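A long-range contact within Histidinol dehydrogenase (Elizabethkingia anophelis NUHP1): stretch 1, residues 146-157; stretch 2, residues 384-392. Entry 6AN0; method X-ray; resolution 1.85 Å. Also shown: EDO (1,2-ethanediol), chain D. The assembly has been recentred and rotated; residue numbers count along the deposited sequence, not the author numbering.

Stretch 1 146-157: MLGIPAQLAGCK
Stretch 2, residues 384-392: GVSLDSFIK

Stretch 1 is the last turns of a helix that begins earlier in the chain, carrying on to about Ala154 and kinked at Pro150, whose ring nitrogen has no proton to give the preceding turn. The helix stops in a Schellman motif: Cys156 N bonds Ala151 O (3.2 Å), Gly155 N bonds Gln152 O (3.0 Å), and Gly155 takes phi/psi 91/19, where a CB would jam against the preceding carbonyl. Cys156 then extends at -64/124.

Stretch 2 is extended at Val385 (-57/140), makes a 3-10 turn over Leu387-Ser389, and enters a strand at Ile391. Its turn is tied internally: Ser389 N to Ser386 O at 2.9 Å, Phe390 N to Leu387 O at 3.1 Å, and Ser386 N to Ser389 OG at 3.0 Å. Ser389 OG also hydrogen-bonds O1 of the ethanediol at 2.8 Å.

The register advances together along both stretches, with CA-CA distances of 7.7 Å for Leu147-Val385, 5.3 Å for Pro150-Leu387 and 5.9 Å for Ala151-Phe390. No hydrogen bond crosses; the contact is held by apolar side chains closing against each other, burying 396 Å² with both sides summed.

Phe390 (chi1 -66°, chi2 -89°) is the centrepiece. One face of the Phe390 ring lies over backbone atoms Pro150 C and Ala151 CA; Phe390 CE2 meets Pro150 CG at 3.6 Å, Phe390 CE1 meets Ala151 CB at 3.7 Å, and Phe390 CZ reaches Leu147 O at 3.3 Å.

Leu387 (t, p) brings CD1 to 3.6 Å from Pro150 O and 4.0 Å from Leu153 CB. Ala154 CB, pointing toward stretch 2, touches Phe390 CB at 3.8 Å and Ile391 CG2 at 3.7 Å, with Ile391 in p, t. At one end, Leu147 CD2 (m, t) packs 4.0 Å from Val385 CG1 (chi1 t); beyond the helix, Cys156 SG (m) sits 4.0 Å from Phe390 CB.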

# COMPACT_ATOMS: atom_id res chain seq x y z
N MET A 146 -7.92 -1.42 -17.02
CA MET A 146 -6.73 -1.45 -16.16
C MET A 146 -7.07 -1.78 -14.71
O MET A 146 -6.24 -2.34 -13.99
CB MET A 146 -6.01 -0.10 -16.21
CG MET A 146 -5.44 0.28 -17.57
SD MET A 146 -4.12 -0.85 -18.08
CE MET A 146 -3.90 -0.41 -19.81
N LEU A 147 -8.25 -1.37 -14.24
CA LEU A 147 -8.64 -1.60 -12.86
C LEU A 147 -9.59 -2.76 -12.70
O LEU A 147 -9.49 -3.52 -11.73
CB LEU A 147 -9.28 -0.33 -12.28
CG LEU A 147 -8.39 0.90 -12.36
CD1 LEU A 147 -9.13 2.13 -11.83
CD2 LEU A 147 -7.07 0.71 -11.59
N GLY A 148 -10.48 -2.96 -13.68
CA GLY A 148 -11.45 -4.04 -13.59
C GLY A 148 -10.84 -5.42 -13.79
O GLY A 148 -11.26 -6.39 -13.16
N ILE A 149 -9.86 -5.53 -14.68
CA ILE A 149 -9.34 -6.86 -15.02
C ILE A 149 -8.57 -7.45 -13.84
O ILE A 149 -8.82 -8.62 -13.48
CB ILE A 149 -8.50 -6.83 -16.32
CG1 ILE A 149 -9.42 -6.69 -17.54
CG2 ILE A 149 -7.65 -8.11 -16.46
CD1 ILE A 149 -8.70 -6.59 -18.89
N PRO A 150 -7.63 -6.74 -13.21
CA PRO A 150 -6.95 -7.37 -12.07
C PRO A 150 -7.87 -7.60 -10.88
O PRO A 150 -7.66 -8.57 -10.14
CB PRO A 150 -5.81 -6.39 -11.74
CG PRO A 150 -6.12 -5.13 -12.47
CD PRO A 150 -6.94 -5.51 -13.65
N ALA A 151 -8.88 -6.75 -10.69
CA ALA A 151 -9.88 -7.03 -9.66
C ALA A 151 -10.55 -8.38 -9.90
O ALA A 151 -10.76 -9.16 -8.97
CB ALA A 151 -10.94 -5.92 -9.62
N GLN A 152 -10.93 -8.66 -11.15
CA GLN A 152 -11.57 -9.93 -11.45
C GLN A 152 -10.60 -11.09 -11.25
O GLN A 152 -10.96 -12.10 -10.65
CB GLN A 152 -12.12 -9.92 -12.88
CG GLN A 152 -13.31 -8.99 -13.09
CD GLN A 152 -14.61 -9.50 -12.45
OE1 GLN A 152 -14.60 -10.19 -11.42
NE2 GLN A 152 -15.74 -9.18 -13.08
N LEU A 153 -9.35 -10.92 -11.69
CA LEU A 153 -8.37 -11.99 -11.56
C LEU A 153 -8.07 -12.32 -10.11
O LEU A 153 -7.80 -13.48 -9.78
CB LEU A 153 -7.07 -11.59 -12.27
CG LEU A 153 -7.07 -11.70 -13.80
CD1 LEU A 153 -5.83 -10.99 -14.32
CD2 LEU A 153 -7.08 -13.17 -14.23
N ALA A 154 -8.08 -11.30 -9.24
CA ALA A 154 -7.86 -11.51 -7.81
C ALA A 154 -8.99 -12.26 -7.13
O ALA A 154 -8.79 -12.79 -6.03
CB ALA A 154 -7.66 -10.15 -7.12
N GLY A 155 -10.17 -12.32 -7.74
CA GLY A 155 -11.32 -12.94 -7.11
C GLY A 155 -12.18 -12.00 -6.30
O GLY A 155 -12.95 -12.46 -5.45
N CYS A 156 -12.06 -10.69 -6.52
CA CYS A 156 -12.88 -9.72 -5.81
C CYS A 156 -14.36 -9.91 -6.17
O CYS A 156 -14.72 -9.87 -7.35
CB CYS A 156 -12.42 -8.30 -6.15
SG CYS A 156 -10.65 -7.98 -5.79
N LYS A 157 -15.20 -10.11 -5.15
CA LYS A 157 -16.57 -10.56 -5.40
C LYS A 157 -17.51 -9.42 -5.76
O LYS A 157 -18.48 -9.62 -6.51
CB LYS A 157 -17.11 -11.28 -4.16
N GLY A 384 2.85 1.16 -9.47
CA GLY A 384 1.62 1.19 -10.24
C GLY A 384 0.66 0.12 -9.76
O GLY A 384 1.04 -0.85 -9.09
N VAL A 385 -0.62 0.31 -10.08
CA VAL A 385 -1.61 -0.72 -9.75
C VAL A 385 -1.21 -2.05 -10.39
O VAL A 385 -0.72 -2.10 -11.53
CB VAL A 385 -3.01 -0.28 -10.20
CG1 VAL A 385 -4.01 -1.44 -10.12
CG2 VAL A 385 -3.49 0.89 -9.33
N SER A 386 -1.40 -3.14 -9.65
CA SER A 386 -1.13 -4.49 -10.17
C SER A 386 -2.06 -5.47 -9.47
O SER A 386 -2.93 -5.08 -8.70
CB SER A 386 0.35 -4.88 -9.98
OG SER A 386 0.62 -5.14 -8.60
N LEU A 387 -1.87 -6.76 -9.75
CA LEU A 387 -2.65 -7.76 -9.03
C LEU A 387 -2.50 -7.59 -7.51
O LEU A 387 -3.46 -7.77 -6.76
CB LEU A 387 -2.23 -9.17 -9.46
CG LEU A 387 -3.14 -10.27 -8.94
CD1 LEU A 387 -4.50 -10.17 -9.59
CD2 LEU A 387 -2.48 -11.60 -9.25
N ASP A 388 -1.28 -7.24 -7.06
CA ASP A 388 -1.00 -7.01 -5.64
C ASP A 388 -1.93 -5.99 -5.00
O ASP A 388 -2.14 -6.01 -3.78
CB ASP A 388 0.43 -6.48 -5.44
CG ASP A 388 1.50 -7.37 -6.05
OD1 ASP A 388 1.19 -8.28 -6.84
OD2 ASP A 388 2.68 -7.12 -5.73
N SER A 389 -2.44 -5.03 -5.80
CA SER A 389 -3.26 -3.96 -5.25
C SER A 389 -4.63 -4.45 -4.80
O SER A 389 -5.32 -3.73 -4.08
CB SER A 389 -3.46 -2.85 -6.30
OG SER A 389 -2.23 -2.48 -6.89
N PHE A 390 -5.04 -5.65 -5.22
CA PHE A 390 -6.41 -6.10 -5.02
C PHE A 390 -6.52 -7.24 -4.02
O PHE A 390 -7.60 -7.81 -3.86
CB PHE A 390 -7.00 -6.52 -6.38
CG PHE A 390 -7.16 -5.36 -7.34
CD1 PHE A 390 -8.34 -4.61 -7.35
CD2 PHE A 390 -6.13 -5.01 -8.19
CE1 PHE A 390 -8.50 -3.55 -8.22
CE2 PHE A 390 -6.27 -3.94 -9.07
CZ PHE A 390 -7.47 -3.20 -9.08
N ILE A 391 -5.42 -7.59 -3.35
CA ILE A 391 -5.37 -8.75 -2.47
C ILE A 391 -4.77 -8.35 -1.13
O ILE A 391 -4.14 -7.30 -0.99
CB ILE A 391 -4.54 -9.90 -3.09
CG1 ILE A 391 -3.11 -9.42 -3.36
CG2 ILE A 391 -5.19 -10.38 -4.37
CD1 ILE A 391 -2.13 -10.54 -3.74
N LYS A 392 -4.98 -9.22 -0.14
CA LYS A 392 -4.22 -9.23 1.09
C LYS A 392 -3.37 -10.49 1.09
O LYS A 392 -3.84 -11.55 0.67
CB LYS A 392 -5.13 -9.23 2.33
CG LYS A 392 -6.24 -8.14 2.37
CD LYS A 392 -7.59 -8.64 1.85
CE LYS A 392 -8.24 -9.66 2.80
NZ LYS A 392 -9.61 -10.08 2.37
C1 EDO D . -0.56 0.40 -5.84
O1 EDO D . -0.40 -0.95 -5.39
C2 EDO D . -2.07 0.65 -5.80
O2 EDO D . -2.51 0.23 -4.52